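Local coordinates for sulfur oxidation protein SOXB (Thermus thermophilus, PDB 2WDD) that probably hydrolyses the sulfur-sulfur bond of cysteine S-thiosulfonate adducts in the Sox sulfur oxidation pathway, using a site with two manganese ions, at residues A[62-67]-A[265-270]. Numbering follows the deposited sequence.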
# COMPACT_ATOMS: atom_id res chain seq x y z
N PRO A 62 -1.39 -12.62 -10.94
CA PRO A 62 -0.90 -11.32 -10.47
C PRO A 62 -1.62 -10.97 -9.18
O PRO A 62 -2.84 -11.16 -9.05
CB PRO A 62 -1.32 -10.38 -11.60
CG PRO A 62 -1.17 -11.25 -12.83
CD PRO A 62 -1.69 -12.60 -12.38
N GLY A 63 -0.84 -10.52 -8.21
CA GLY A 63 -1.36 -10.20 -6.88
C GLY A 63 -0.94 -11.28 -5.89
O GLY A 63 -1.03 -11.09 -4.68
N TYR A 64 -0.52 -12.44 -6.41
CA TYR A 64 -0.10 -13.56 -5.58
C TYR A 64 1.26 -14.13 -6.00
O TYR A 64 1.61 -15.25 -5.62
CB TYR A 64 -1.15 -14.67 -5.61
CG TYR A 64 -2.48 -14.24 -5.00
CD1 TYR A 64 -2.64 -14.16 -3.63
CD2 TYR A 64 -3.54 -13.84 -5.81
CE1 TYR A 64 -3.85 -13.76 -3.07
CE2 TYR A 64 -4.75 -13.46 -5.26
CZ TYR A 64 -4.89 -13.41 -3.89
OH TYR A 64 -6.09 -13.01 -3.35
N LEU A 65 2.03 -13.34 -6.76
CA LEU A 65 3.34 -13.77 -7.22
C LEU A 65 4.43 -13.10 -6.39
O LEU A 65 4.38 -11.89 -6.15
CB LEU A 65 3.53 -13.41 -8.70
CG LEU A 65 2.48 -13.97 -9.65
CD1 LEU A 65 2.57 -13.26 -10.99
CD2 LEU A 65 2.67 -15.47 -9.83
N THR A 66 5.43 -13.89 -6.00
CA THR A 66 6.56 -13.39 -5.23
C THR A 66 7.83 -14.13 -5.65
O THR A 66 7.79 -15.08 -6.44
CB THR A 66 6.34 -13.64 -3.72
OG1 THR A 66 6.20 -15.06 -3.51
CG2 THR A 66 5.12 -12.88 -3.19
N GLY A 67 8.95 -13.70 -5.09
CA GLY A 67 10.21 -14.40 -5.22
C GLY A 67 10.62 -14.75 -6.64
O GLY A 67 10.57 -13.91 -7.54
N GLY A 265 -8.43 -2.28 -4.94
CA GLY A 265 -7.55 -3.42 -4.71
C GLY A 265 -7.56 -4.21 -6.01
O GLY A 265 -8.61 -4.33 -6.65
N MET A 266 -6.42 -4.74 -6.44
CA MET A 266 -6.36 -5.41 -7.73
C MET A 266 -7.27 -6.60 -7.97
O MET A 266 -7.73 -6.79 -9.09
CB MET A 266 -4.92 -5.71 -8.15
CG MET A 266 -4.78 -5.93 -9.64
SD MET A 266 -3.06 -6.01 -10.16
CE MET A 266 -2.49 -7.53 -9.41
N GLN A 267 -7.51 -7.42 -6.94
CA GLN A 267 -8.36 -8.59 -7.13
C GLN A 267 -9.80 -8.16 -7.31
O GLN A 267 -10.53 -8.71 -8.14
CB GLN A 267 -8.23 -9.56 -5.96
CG GLN A 267 -6.79 -10.04 -5.72
CD GLN A 267 -6.17 -10.61 -6.98
OE1 GLN A 267 -6.74 -11.51 -7.61
NE2 GLN A 267 -4.99 -10.12 -7.35
N LEU A 268 -10.21 -7.14 -6.57
CA LEU A 268 -11.55 -6.61 -6.74
C LEU A 268 -11.68 -5.97 -8.13
O LEU A 268 -12.68 -6.14 -8.82
CB LEU A 268 -11.89 -5.62 -5.63
CG LEU A 268 -13.27 -4.97 -5.69
CD1 LEU A 268 -14.37 -6.02 -5.89
CD2 LEU A 268 -13.50 -4.17 -4.41
N ASP A 269 -10.64 -5.27 -8.57
CA ASP A 269 -10.66 -4.70 -9.90
C ASP A 269 -10.81 -5.81 -10.94
O ASP A 269 -11.52 -5.63 -11.94
CB ASP A 269 -9.36 -3.94 -10.18
CG ASP A 269 -9.31 -2.59 -9.49
OD1 ASP A 269 -10.39 -2.01 -9.22
OD2 ASP A 269 -8.18 -2.08 -9.29
N ALA A 270 -10.12 -6.94 -10.74
CA ALA A 270 -10.22 -8.04 -11.71
C ALA A 270 -11.64 -8.58 -11.77
O ALA A 270 -12.14 -8.92 -12.84
CB ALA A 270 -9.23 -9.15 -11.38
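Q267 reaches from the first turn of helix 266-273 to the loop before helix 67-74, where its NE2 donates a hydrogen bond to P62 O (2.9 Å). The donor lies in the carbonyl plane, on a lone pair, and the N-H...O angle is 149°. CG is anti to the carbonyl carbon and the chain bends at chi2, placing Q267 CD 3.6 Å from Y64 CE2, with ring and amide planes 60° apart. M266 runs out extended through chi1 and chi2, then bends at chi3 (68°) to set CE 3.8 Å from P62 CB and 3.6 Å from G63 N. A side chain on G63 would run into Q267 NE2. In this 5'-nucleotidase-family metallophosphatase-like domain, the helix follows strand 257-262 and its adjoining loop, which carries the manganese ligand H263; the M266 side chain lies about 11 Å from a manganese ion. An alanine in place of Q267 would probably leave P62 O without this donor and open a gap beside Y64. R61 NE binds Q267 OE1, holding the amide from its other end, while W295 packs on P62, M266 and Q267. G265 sits at the N-cap position, and T287 OG1 hydrogen-bonds to M266 N.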